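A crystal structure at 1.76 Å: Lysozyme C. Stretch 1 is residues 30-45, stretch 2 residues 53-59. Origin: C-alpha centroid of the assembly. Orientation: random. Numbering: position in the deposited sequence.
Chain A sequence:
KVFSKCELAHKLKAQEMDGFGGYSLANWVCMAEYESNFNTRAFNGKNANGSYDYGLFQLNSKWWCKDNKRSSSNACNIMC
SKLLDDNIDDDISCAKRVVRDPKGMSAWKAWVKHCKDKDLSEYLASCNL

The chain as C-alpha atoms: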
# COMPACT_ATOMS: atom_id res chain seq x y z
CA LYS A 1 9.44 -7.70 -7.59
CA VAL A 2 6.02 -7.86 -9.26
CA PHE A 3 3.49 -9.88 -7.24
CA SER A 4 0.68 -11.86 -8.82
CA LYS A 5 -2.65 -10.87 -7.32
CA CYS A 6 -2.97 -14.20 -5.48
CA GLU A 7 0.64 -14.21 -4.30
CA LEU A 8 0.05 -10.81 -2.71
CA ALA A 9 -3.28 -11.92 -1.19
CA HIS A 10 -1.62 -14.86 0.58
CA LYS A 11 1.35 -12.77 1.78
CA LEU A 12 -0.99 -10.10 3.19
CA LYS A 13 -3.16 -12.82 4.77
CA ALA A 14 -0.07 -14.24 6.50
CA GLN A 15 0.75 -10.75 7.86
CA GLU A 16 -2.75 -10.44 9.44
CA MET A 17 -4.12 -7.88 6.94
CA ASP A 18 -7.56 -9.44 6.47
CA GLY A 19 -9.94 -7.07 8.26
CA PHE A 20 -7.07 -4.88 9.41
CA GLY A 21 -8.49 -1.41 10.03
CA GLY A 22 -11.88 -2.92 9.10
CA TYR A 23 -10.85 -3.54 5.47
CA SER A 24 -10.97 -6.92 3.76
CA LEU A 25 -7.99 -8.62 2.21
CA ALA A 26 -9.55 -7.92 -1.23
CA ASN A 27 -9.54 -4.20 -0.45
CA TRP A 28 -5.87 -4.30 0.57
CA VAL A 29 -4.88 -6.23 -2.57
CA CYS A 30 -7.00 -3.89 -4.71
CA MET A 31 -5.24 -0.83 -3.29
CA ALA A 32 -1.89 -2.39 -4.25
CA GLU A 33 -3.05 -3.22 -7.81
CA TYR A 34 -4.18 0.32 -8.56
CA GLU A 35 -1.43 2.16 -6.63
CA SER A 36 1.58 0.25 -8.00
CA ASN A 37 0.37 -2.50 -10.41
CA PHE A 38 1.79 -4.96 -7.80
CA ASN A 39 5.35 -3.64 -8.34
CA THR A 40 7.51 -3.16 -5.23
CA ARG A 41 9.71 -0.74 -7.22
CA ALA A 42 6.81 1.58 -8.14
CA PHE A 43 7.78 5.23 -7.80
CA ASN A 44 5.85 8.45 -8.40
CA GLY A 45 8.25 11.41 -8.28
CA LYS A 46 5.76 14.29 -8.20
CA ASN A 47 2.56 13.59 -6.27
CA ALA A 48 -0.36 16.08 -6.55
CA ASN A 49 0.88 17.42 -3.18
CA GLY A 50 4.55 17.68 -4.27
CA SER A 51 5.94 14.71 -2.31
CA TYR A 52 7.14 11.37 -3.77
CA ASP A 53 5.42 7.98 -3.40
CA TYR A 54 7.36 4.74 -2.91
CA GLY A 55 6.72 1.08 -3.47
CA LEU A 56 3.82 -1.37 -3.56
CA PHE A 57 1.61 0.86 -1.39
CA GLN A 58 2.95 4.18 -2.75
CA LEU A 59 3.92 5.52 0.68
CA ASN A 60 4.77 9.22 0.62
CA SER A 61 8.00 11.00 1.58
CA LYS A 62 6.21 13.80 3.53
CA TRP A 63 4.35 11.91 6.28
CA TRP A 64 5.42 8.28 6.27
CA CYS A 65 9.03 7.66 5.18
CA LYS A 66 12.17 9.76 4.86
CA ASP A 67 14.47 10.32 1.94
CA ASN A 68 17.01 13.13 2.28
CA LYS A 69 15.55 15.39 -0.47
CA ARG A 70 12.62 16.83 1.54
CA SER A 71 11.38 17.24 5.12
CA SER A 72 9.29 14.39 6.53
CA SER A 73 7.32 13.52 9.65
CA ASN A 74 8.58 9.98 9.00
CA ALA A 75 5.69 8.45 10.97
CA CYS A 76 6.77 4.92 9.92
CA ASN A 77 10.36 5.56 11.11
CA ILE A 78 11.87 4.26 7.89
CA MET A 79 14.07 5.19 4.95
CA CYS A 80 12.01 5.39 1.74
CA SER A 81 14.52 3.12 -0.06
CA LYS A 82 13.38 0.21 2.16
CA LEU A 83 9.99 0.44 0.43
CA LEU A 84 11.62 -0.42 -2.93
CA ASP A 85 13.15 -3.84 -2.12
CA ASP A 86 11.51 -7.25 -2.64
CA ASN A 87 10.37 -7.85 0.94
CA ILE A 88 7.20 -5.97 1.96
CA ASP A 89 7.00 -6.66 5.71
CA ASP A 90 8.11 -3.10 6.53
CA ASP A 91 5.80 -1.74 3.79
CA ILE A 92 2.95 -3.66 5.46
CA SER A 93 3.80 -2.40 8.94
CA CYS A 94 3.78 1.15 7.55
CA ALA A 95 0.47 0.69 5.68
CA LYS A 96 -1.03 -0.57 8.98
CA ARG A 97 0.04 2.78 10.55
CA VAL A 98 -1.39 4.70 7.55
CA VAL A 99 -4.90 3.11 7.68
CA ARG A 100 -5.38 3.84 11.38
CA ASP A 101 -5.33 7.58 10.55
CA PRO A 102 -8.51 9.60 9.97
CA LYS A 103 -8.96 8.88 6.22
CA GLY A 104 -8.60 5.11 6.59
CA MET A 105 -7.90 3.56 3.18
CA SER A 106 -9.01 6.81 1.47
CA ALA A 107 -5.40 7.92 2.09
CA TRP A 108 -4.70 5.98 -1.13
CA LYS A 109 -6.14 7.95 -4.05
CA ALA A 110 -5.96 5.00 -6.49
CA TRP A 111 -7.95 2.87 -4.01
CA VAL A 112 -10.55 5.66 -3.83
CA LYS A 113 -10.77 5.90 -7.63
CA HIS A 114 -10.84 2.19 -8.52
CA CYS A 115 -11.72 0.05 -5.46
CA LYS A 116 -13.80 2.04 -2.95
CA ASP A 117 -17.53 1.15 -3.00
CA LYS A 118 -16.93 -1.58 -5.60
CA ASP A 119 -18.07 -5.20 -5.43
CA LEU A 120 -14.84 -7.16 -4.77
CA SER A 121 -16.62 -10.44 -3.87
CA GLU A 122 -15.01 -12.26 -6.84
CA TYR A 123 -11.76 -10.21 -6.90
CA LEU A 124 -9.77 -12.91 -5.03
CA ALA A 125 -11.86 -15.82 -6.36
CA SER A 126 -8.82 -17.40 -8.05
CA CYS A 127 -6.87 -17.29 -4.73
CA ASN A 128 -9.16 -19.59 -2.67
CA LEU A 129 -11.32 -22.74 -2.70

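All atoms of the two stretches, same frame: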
# COMPACT_ATOMS: atom_id res chain seq x y z
N CYS A 30 -6.52 -4.85 -3.71
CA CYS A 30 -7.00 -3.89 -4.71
C CYS A 30 -6.23 -2.58 -4.65
O CYS A 30 -5.79 -2.05 -5.68
CB CYS A 30 -8.51 -3.65 -4.56
SG CYS A 30 -9.28 -2.82 -5.96
N MET A 31 -6.01 -2.06 -3.44
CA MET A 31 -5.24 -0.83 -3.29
C MET A 31 -3.86 -1.02 -3.92
O MET A 31 -3.40 -0.16 -4.68
CB MET A 31 -5.15 -0.41 -1.82
CG MET A 31 -4.27 0.80 -1.52
SD MET A 31 -2.54 0.40 -1.18
CE MET A 31 -2.70 -0.34 0.44
N ALA A 32 -3.21 -2.15 -3.67
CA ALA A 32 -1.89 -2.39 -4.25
C ALA A 32 -1.93 -2.46 -5.79
O ALA A 32 -1.05 -1.91 -6.45
CB ALA A 32 -1.27 -3.64 -3.68
N GLU A 33 -2.96 -3.10 -6.35
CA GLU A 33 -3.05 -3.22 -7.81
C GLU A 33 -3.11 -1.84 -8.45
O GLU A 33 -2.41 -1.57 -9.42
CB GLU A 33 -4.27 -4.04 -8.27
CG GLU A 33 -4.21 -4.31 -9.77
CD GLU A 33 -5.27 -5.25 -10.31
OE1 GLU A 33 -6.06 -5.84 -9.55
OE2 GLU A 33 -5.30 -5.40 -11.55
N TYR A 34 -3.97 -0.98 -7.92
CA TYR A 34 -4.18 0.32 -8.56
C TYR A 34 -3.16 1.39 -8.18
O TYR A 34 -2.94 2.31 -8.95
CB TYR A 34 -5.65 0.75 -8.40
CG TYR A 34 -6.54 -0.19 -9.19
CD1 TYR A 34 -6.73 -0.01 -10.56
CD2 TYR A 34 -7.12 -1.31 -8.60
CE1 TYR A 34 -7.50 -0.88 -11.31
CE2 TYR A 34 -7.87 -2.20 -9.34
CZ TYR A 34 -8.07 -1.97 -10.70
OH TYR A 34 -8.81 -2.86 -11.44
N GLU A 35 -2.50 1.24 -7.02
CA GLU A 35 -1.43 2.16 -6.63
C GLU A 35 -0.12 1.90 -7.38
O GLU A 35 0.51 2.84 -7.84
CB GLU A 35 -1.19 2.12 -5.12
CG GLU A 35 -2.29 2.80 -4.29
CD GLU A 35 -2.34 4.31 -4.46
OE1 GLU A 35 -1.36 4.91 -4.94
OE2 GLU A 35 -3.39 4.90 -4.12
N SER A 36 0.26 0.63 -7.49
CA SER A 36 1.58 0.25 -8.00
C SER A 36 1.61 -0.82 -9.10
O SER A 36 2.71 -1.21 -9.52
CB SER A 36 2.40 -0.28 -6.82
OG SER A 36 1.86 -1.51 -6.35
N ASN A 37 0.45 -1.32 -9.54
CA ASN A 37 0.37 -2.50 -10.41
C ASN A 37 1.16 -3.70 -9.86
O ASN A 37 1.80 -4.44 -10.62
CB ASN A 37 0.81 -2.13 -11.85
CG ASN A 37 0.33 -3.14 -12.91
OD1 ASN A 37 0.93 -3.26 -13.98
ND2 ASN A 37 -0.72 -3.88 -12.60
N PHE A 38 1.12 -3.87 -8.53
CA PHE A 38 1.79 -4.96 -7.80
C PHE A 38 3.33 -4.93 -7.81
O PHE A 38 3.95 -5.93 -7.46
CB PHE A 38 1.32 -6.34 -8.30
CG PHE A 38 -0.15 -6.60 -8.13
CD1 PHE A 38 -0.79 -6.34 -6.91
CD2 PHE A 38 -0.90 -7.12 -9.17
CE1 PHE A 38 -2.14 -6.59 -6.75
CE2 PHE A 38 -2.26 -7.37 -9.01
CZ PHE A 38 -2.87 -7.12 -7.80
N ASN A 39 3.91 -3.79 -8.16
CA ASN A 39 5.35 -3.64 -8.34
C ASN A 39 5.97 -2.96 -7.12
O ASN A 39 5.68 -1.79 -6.84
CB ASN A 39 5.63 -2.82 -9.60
CG ASN A 39 7.09 -2.84 -10.01
OD1 ASN A 39 7.98 -3.23 -9.25
ND2 ASN A 39 7.35 -2.43 -11.25
N THR A 40 6.84 -3.68 -6.42
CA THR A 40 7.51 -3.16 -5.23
C THR A 40 8.45 -2.00 -5.55
O THR A 40 8.80 -1.25 -4.66
CB THR A 40 8.34 -4.23 -4.49
OG1 THR A 40 9.34 -4.75 -5.37
CG2 THR A 40 7.46 -5.35 -4.00
N ARG A 41 8.86 -1.86 -6.81
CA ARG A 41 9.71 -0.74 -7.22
C ARG A 41 8.95 0.46 -7.79
O ARG A 41 9.57 1.38 -8.34
CB ARG A 41 10.72 -1.23 -8.24
CG ARG A 41 11.55 -2.37 -7.71
CD ARG A 41 12.76 -2.61 -8.58
NE ARG A 41 13.57 -3.69 -8.04
CZ ARG A 41 14.79 -4.02 -8.47
NH1 ARG A 41 15.37 -3.36 -9.47
NH2 ARG A 41 15.43 -5.03 -7.88
N ALA A 42 7.63 0.47 -7.65
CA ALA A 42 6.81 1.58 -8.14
C ALA A 42 7.26 2.88 -7.48
O ALA A 42 7.61 2.90 -6.31
CB ALA A 42 5.34 1.33 -7.86
N PHE A 43 7.30 3.94 -8.28
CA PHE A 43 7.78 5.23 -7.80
C PHE A 43 7.11 6.35 -8.57
O PHE A 43 7.16 6.37 -9.80
CB PHE A 43 9.30 5.32 -7.92
CG PHE A 43 9.85 6.66 -7.52
CD1 PHE A 43 9.98 6.99 -6.17
CD2 PHE A 43 10.20 7.61 -8.47
CE1 PHE A 43 10.46 8.24 -5.79
CE2 PHE A 43 10.69 8.85 -8.10
CZ PHE A 43 10.82 9.17 -6.76
N ASN A 44 6.48 7.26 -7.83
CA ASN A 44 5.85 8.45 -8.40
C ASN A 44 6.59 9.65 -7.83
O ASN A 44 6.46 9.96 -6.65
CB ASN A 44 4.36 8.46 -8.02
CG ASN A 44 3.58 9.61 -8.65
OD1 ASN A 44 2.40 9.80 -8.35
ND2 ASN A 44 4.22 10.38 -9.51
N GLY A 45 7.36 10.32 -8.69
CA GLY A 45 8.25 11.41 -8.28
C GLY A 45 7.54 12.66 -7.80
O GLY A 45 7.89 13.21 -6.75
N ASP A 53 6.03 9.21 -3.90
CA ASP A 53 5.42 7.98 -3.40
C ASP A 53 6.26 6.75 -3.76
O ASP A 53 6.70 6.62 -4.90
CB ASP A 53 4.01 7.79 -3.98
CG ASP A 53 3.07 8.93 -3.61
OD1 ASP A 53 3.17 9.48 -2.50
OD2 ASP A 53 2.19 9.27 -4.43
N TYR A 54 6.44 5.86 -2.79
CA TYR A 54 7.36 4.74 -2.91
C TYR A 54 6.69 3.40 -2.73
O TYR A 54 5.98 3.18 -1.75
CB TYR A 54 8.41 4.82 -1.82
CG TYR A 54 9.48 5.87 -2.02
CD1 TYR A 54 9.28 7.19 -1.61
CD2 TYR A 54 10.72 5.52 -2.55
CE1 TYR A 54 10.28 8.15 -1.77
CE2 TYR A 54 11.73 6.47 -2.71
CZ TYR A 54 11.50 7.78 -2.32
OH TYR A 54 12.51 8.71 -2.47
N GLY A 55 6.94 2.49 -3.67
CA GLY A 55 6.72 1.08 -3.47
C GLY A 55 5.32 0.59 -3.76
O GLY A 55 4.51 1.30 -4.37
N LEU A 56 5.08 -0.64 -3.32
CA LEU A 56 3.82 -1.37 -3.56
C LEU A 56 2.58 -0.61 -3.10
O LEU A 56 1.54 -0.66 -3.76
CB LEU A 56 3.88 -2.72 -2.84
CG LEU A 56 2.76 -3.74 -3.04
CD1 LEU A 56 2.75 -4.23 -4.48
CD2 LEU A 56 2.95 -4.91 -2.10
N PHE A 57 2.70 0.07 -1.95
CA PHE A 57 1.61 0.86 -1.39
C PHE A 57 1.79 2.37 -1.57
O PHE A 57 1.05 3.14 -0.96
CB PHE A 57 1.44 0.54 0.09
CG PHE A 57 1.29 -0.93 0.40
CD1 PHE A 57 0.39 -1.72 -0.31
CD2 PHE A 57 2.02 -1.50 1.44
CE1 PHE A 57 0.25 -3.07 -0.01
CE2 PHE A 57 1.87 -2.85 1.75
CZ PHE A 57 0.98 -3.63 1.02
N GLN A 58 2.76 2.78 -2.39
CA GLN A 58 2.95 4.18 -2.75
C GLN A 58 2.93 5.10 -1.52
O GLN A 58 2.15 6.05 -1.44
CB GLN A 58 1.93 4.59 -3.81
CG GLN A 58 2.21 3.97 -5.16
CD GLN A 58 3.43 4.57 -5.83
OE1 GLN A 58 3.36 5.64 -6.44
NE2 GLN A 58 4.58 3.90 -5.70
N LEU A 59 3.83 4.80 -0.59
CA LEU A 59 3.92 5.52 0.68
C LEU A 59 4.75 6.78 0.49
O LEU A 59 5.83 6.74 -0.10
CB LEU A 59 4.51 4.61 1.75
CG LEU A 59 3.73 3.33 1.99
CD1 LEU A 59 4.56 2.32 2.76
CD2 LEU A 59 2.41 3.63 2.71

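Stretch 1 leaves a helix, passes through two consecutive turns and ends in a short strand; stretch 2 runs antiparallel to that strand and then turns back against the helix. Together they bury 708 Å², with backbone hydrogen bonds at the strand end and mostly apolar packing at the helix end.

The strands are joined by three main-chain hydrogen bonds. Asn44 N donates to Asp53 O (3.0 Å) and Asp53 N to Asn44 O (2.9 Å), so this pair satisfies both its amides and both its carbonyls. Gly55 N continues the ladder, donating to Ala42 O at 2.8 Å with an N-H...O angle of 161°. Between them, Phe43 and Tyr54 form a non-hydrogen-bonded pair: Tyr54 N donates to Leu59 O and Tyr54 O accepts from Leu59 N, both at 2.9 Å, within stretch 2, while Phe43 CA lies 3.4 Å from Asp53 O in a CA-H...O contact. The rings of Phe43 and Tyr54 share one side of the sheet and meet edge to face, Phe43 CE1 lying 3.7 Å from Tyr54 CZ. Asn44 and Asp53 project from the other side.

Gly55 suits its position because its phi of 86° favours glycine. Gly55 CA comes within 3.3 Å of Thr40 O in a second CA-H...O contact.

Gln58 points toward stretch 1. Its NE2 donates to Gly55 O (2.9 Å, nearly linear), an acceptor that also receives Gln58 N at 3.0 Å across the turn. This arrangement sets NE2 3.4 Å from Ala42 CB, and the aliphatic part of the side chain packs against the backbone of Glu35, with Gln58 CG 3.4 Å from Glu35 O. Glu35 OE1 approaches Gln58 CB at 3.5 Å, whereas its OE2 is hydrogen-bonded elsewhere in the structure.

At the helix, Ser36 OG lies 2.7 Å from Leu56 O and 2.9 Å from Ala32 O. Its single proton has both carbonyls within reach, and which one receives it is not settled. The p rotamer places the hydroxyl within reach of both.

Leu56 has the largest area covered by the partner stretch, 109 Å². Its CG packs 4.1 Å from Ala32 CB, and its CD1 reaches Phe38 C at 3.5 Å. Ala32 CB also meets Phe57 CE1 at 4.0 Å, and Ala32 CA lies 3.9 Å from Leu56 O. Met31 completes this buried apolar cluster: its flexible chain brings CE within 3.5 Å of Phe57 CD1.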